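Particle-associated lyase (Acinetobacter bacteriophage AP22, PDB 4Y9V) binds the capsular polysaccharide of Acinetobacter baumannii as a phage tailspike and probably degrades it by lyase action. Local coordinates at residues A[169-174]-A[199-204]. Sequence-based numbering, arbitrary orientation.
Sequences YRKGEF and ENIVIL
K171 and E199 join by a salt bridge across strand 151-156, which pairs antiparallel with both strand 172-181 and strand 201-207 in the Ig-like domain of this tailspike, beside its pectin lyase-like beta-helix. K171 stands just before the first of these outer strands and E199 just before the second, so the two side chains must span the width of the strand between them. Lysine suits the task because its chain is long: CG lies between the backbone N and the carbonyl carbon (chi1 66°), and the extended chain beyond it places K171 NZ 2.8 Å from E199 OE1. The two side chains meet at about a right angle, and the ammonium uses the syn side of the carboxylate, 32° out of its plane. Glutamate suits its place because its carboxylate balances the buried ammonium while OE1 also accepts from L196 N; NZ in turn reaches the backbone O of N194, so these bonds link N194, L196 and E199 through one ion pair. Y169, two residues before K171, lines the glycan pocket and touches the bound saccharide. Apolar packing is limited to one contact: I201, which also touches I154 and C156 of the middle strand, suits the buried methylene end of the lysine, with its CD1 4.2 Å from K171 CE.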
ATOM      1  N   TYR A 169       7.960  18.151  24.426  1.00  5.08           N
ATOM      2  CA  TYR A 169       7.285  18.102  23.119  1.00  5.01           C
ATOM      3  C   TYR A 169       7.137  19.543  22.617  1.00  4.87           C
ATOM      4  O   TYR A 169       6.094  20.183  22.764  1.00  5.43           O
ATOM      5  CB  TYR A 169       5.946  17.418  23.235  1.00  5.33           C
ATOM      6  CG  TYR A 169       5.942  15.944  23.515  1.00  4.94           C
ATOM      7  CD1 TYR A 169       7.090  15.138  23.405  1.00  5.04           C
ATOM      8  CD2 TYR A 169       4.751  15.285  23.837  1.00  5.19           C
ATOM      9  CE1 TYR A 169       7.033  13.753  23.616  1.00  5.47           C
ATOM     10  CE2 TYR A 169       4.674  13.936  24.002  1.00  5.36           C
ATOM     11  CZ  TYR A 169       5.802  13.146  23.898  1.00  5.05           C
ATOM     12  OH  TYR A 169       5.781  11.786  24.045  1.00  5.53           O
ATOM     13  N   ARG A 170       8.240  20.040  22.029  1.00  4.88           N
ATOM     14  CA  ARG A 170       8.361  21.387  21.520  1.00  4.80           C
ATOM     15  C   ARG A 170       8.249  21.358  20.010  1.00  4.77           C
ATOM     16  O   ARG A 170       8.626  20.382  19.336  1.00  5.60           O
ATOM     17  CB  ARG A 170       9.680  22.040  21.964  1.00  5.15           C
ATOM     18  CG  ARG A 170       9.869  21.973  23.468  1.00  5.44           C
ATOM     19  CD  ARG A 170      10.920  22.967  23.982  1.00  5.93           C
ATOM     20  NE  ARG A 170      11.258  22.688  25.377  1.00  6.12           N
ATOM     21  CZ  ARG A 170      12.057  21.719  25.765  1.00  6.17           C
ATOM     22  NH1 ARG A 170      12.764  21.034  24.877  1.00  6.90           N
ATOM     23  NH2 ARG A 170      12.139  21.406  27.044  1.00  7.53           N
ATOM     24  N   LYS A 171       7.700  22.435  19.431  1.00  4.99           N
ATOM     25  CA  LYS A 171       7.461  22.470  17.985  1.00  4.91           C
ATOM     26  C   LYS A 171       8.737  22.887  17.233  1.00  4.64           C
ATOM     27  O   LYS A 171       9.598  23.589  17.744  1.00  5.64           O
ATOM     28  CB  LYS A 171       6.260  23.333  17.636  1.00  5.33           C
ATOM     29  CG  LYS A 171       6.393  24.804  17.924  1.00  5.55           C
ATOM     30  CD  LYS A 171       5.152  25.569  17.490  1.00  6.13           C
ATOM     31  CE  LYS A 171       5.245  27.054  17.774  1.00  6.80           C
ATOM     32  NZ  LYS A 171       3.990  27.732  17.406  1.00  8.53           N
ATOM     33  N   GLY A 172       8.791  22.451  15.973  1.00  4.66           N
ATOM     34  CA  GLY A 172       9.888  22.772  15.086  1.00  4.89           C
ATOM     35  C   GLY A 172       9.885  21.829  13.907  1.00  4.59           C
ATOM     36  O   GLY A 172       9.072  20.908  13.848  1.00  4.95           O
ATOM     37  N   GLU A 173      10.796  22.051  12.968  1.00  4.56           N
ATOM     38  CA  GLU A 173      10.943  21.169  11.823  1.00  4.64           C
ATOM     39  C   GLU A 173      12.282  21.447  11.132  1.00  4.60           C
ATOM     40  O   GLU A 173      12.900  22.488  11.351  1.00  5.38           O
ATOM     41  CB  GLU A 173       9.765  21.312  10.834  1.00  5.02           C
ATOM     42  CG  GLU A 173       9.576  22.701  10.263  1.00  5.70           C
ATOM     43  CD  GLU A 173       8.159  22.816   9.712  1.00  5.80           C
ATOM     44  OE1 GLU A 173       7.200  22.955  10.537  1.00  6.37           O
ATOM     45  OE2 GLU A 173       7.958  22.703   8.480  1.00  6.80           O
ATOM     46  N   PHE A 174      12.682  20.530  10.285  1.00  4.63           N
ATOM     47  CA  PHE A 174      13.841  20.682   9.444  1.00  4.67           C
ATOM     48  C   PHE A 174      13.432  21.175   8.066  1.00  4.86           C
ATOM     49  O   PHE A 174      12.416  20.721   7.531  1.00  5.35           O
ATOM     50  CB  PHE A 174      14.565  19.345   9.265  1.00  4.84           C
ATOM     51  CG  PHE A 174      15.092  18.710  10.539  1.00  4.69           C
ATOM     52  CD1 PHE A 174      15.416  19.453  11.662  1.00  5.08           C
ATOM     53  CD2 PHE A 174      15.287  17.326  10.580  1.00  5.24           C
ATOM     54  CE1 PHE A 174      15.931  18.826  12.805  1.00  5.23           C
ATOM     55  CE2 PHE A 174      15.792  16.709  11.724  1.00  5.63           C
ATOM     56  CZ  PHE A 174      16.103  17.472  12.822  1.00  5.63           C
ATOM     57  N   GLU A 199       6.811  34.384  19.164  1.00 11.42           N
ATOM     58  CA  GLU A 199       7.154  33.205  19.912  1.00 10.15           C
ATOM     59  C   GLU A 199       8.700  33.091  20.001  1.00  9.59           C
ATOM     60  O   GLU A 199       9.431  33.761  19.275  1.00  9.79           O
ATOM     61  CB  GLU A 199       6.552  31.920  19.284  1.00 10.05           C
ATOM     62  CG  GLU A 199       5.009  31.892  19.443  1.00 10.85           C
ATOM     63  CD  GLU A 199       4.332  30.858  18.586  1.00 11.38           C
ATOM     64  OE1 GLU A 199       4.918  30.359  17.626  1.00  9.29           O
ATOM     65  OE2 GLU A 199       3.151  30.558  18.893  1.00 16.02           O
ATOM     66  N   ASN A 200       9.201  32.209  20.873  1.00  9.48           N
ATOM     67  CA  ASN A 200      10.614  31.950  21.012  1.00  8.92           C
ATOM     68  C   ASN A 200      11.081  30.934  19.955  1.00  7.95           C
ATOM     69  O   ASN A 200      11.229  29.762  20.237  1.00  9.42           O
ATOM     70  CB  ASN A 200      10.982  31.459  22.391  1.00 11.82           C
ATOM     71  CG  ASN A 200      10.994  32.587  23.374  1.00 13.21           C
ATOM     72  OD1 ASN A 200      11.648  33.617  23.098  1.00 17.96           O
ATOM     73  ND2 ASN A 200      10.358  32.437  24.500  1.00 13.17           N
ATOM     74  N   ILE A 201      11.183  31.430  18.716  1.00  8.07           N
ATOM     75  CA  ILE A 201      11.540  30.603  17.559  1.00  7.21           C
ATOM     76  C   ILE A 201      12.940  30.905  17.110  1.00  8.22           C
ATOM     77  O   ILE A 201      13.259  32.008  16.641  1.00 14.03           O
ATOM     78  CB  ILE A 201      10.575  30.805  16.378  1.00  7.53           C
ATOM     79  CG1 ILE A 201       9.112  30.761  16.745  1.00  7.59           C
ATOM     80  CG2 ILE A 201      10.922  29.790  15.276  1.00  8.63           C
ATOM     81  CD1 ILE A 201       8.661  29.464  17.401  1.00  7.76           C
ATOM     82  N   VAL A 202      13.842  29.946  17.272  1.00  6.33           N
ATOM     83  CA  VAL A 202      15.224  30.059  16.882  1.00  6.15           C
ATOM     84  C   VAL A 202      15.408  29.317  15.556  1.00  5.84           C
ATOM     85  O   VAL A 202      14.673  28.386  15.220  1.00  6.30           O
ATOM     86  CB  VAL A 202      16.202  29.562  17.952  1.00  7.08           C
ATOM     87  CG1 VAL A 202      15.934  30.320  19.261  1.00  8.78           C
ATOM     88  CG2 VAL A 202      16.118  28.069  18.172  1.00  7.50           C
ATOM     89  N   ILE A 203      16.445  29.748  14.813  1.00  5.69           N
ATOM     90  CA  ILE A 203      16.835  29.144  13.552  1.00  5.61           C
ATOM     91  C   ILE A 203      18.271  28.604  13.721  1.00  5.58           C
ATOM     92  O   ILE A 203      19.191  29.382  13.992  1.00  6.49           O
ATOM     93  CB  ILE A 203      16.774  30.134  12.391  1.00  6.25           C
ATOM     94  CG1 ILE A 203      15.412  30.828  12.257  1.00  6.88           C
ATOM     95  CG2 ILE A 203      17.186  29.468  11.087  1.00  7.29           C
ATOM     96  CD1 ILE A 203      14.238  29.897  11.980  1.00  7.51           C
ATOM     97  N   LEU A 204      18.414  27.304  13.590  1.00  5.35           N
ATOM     98  CA  LEU A 204      19.685  26.624  13.675  1.00  5.68           C
ATOM     99  C   LEU A 204      20.166  26.260  12.271  1.00  5.37           C
ATOM    100  O   LEU A 204      19.353  25.998  11.391  1.00  6.19           O
ATOM    101  CB  LEU A 204      19.617  25.345  14.500  1.00  6.00           C
ATOM    102  CG  LEU A 204      18.792  25.415  15.790  1.00  6.24           C
ATOM    103  CD1 LEU A 204      18.739  24.058  16.476  1.00  7.30           C
ATOM    104  CD2 LEU A 204      19.332  26.494  16.740  1.00  7.34           C
TER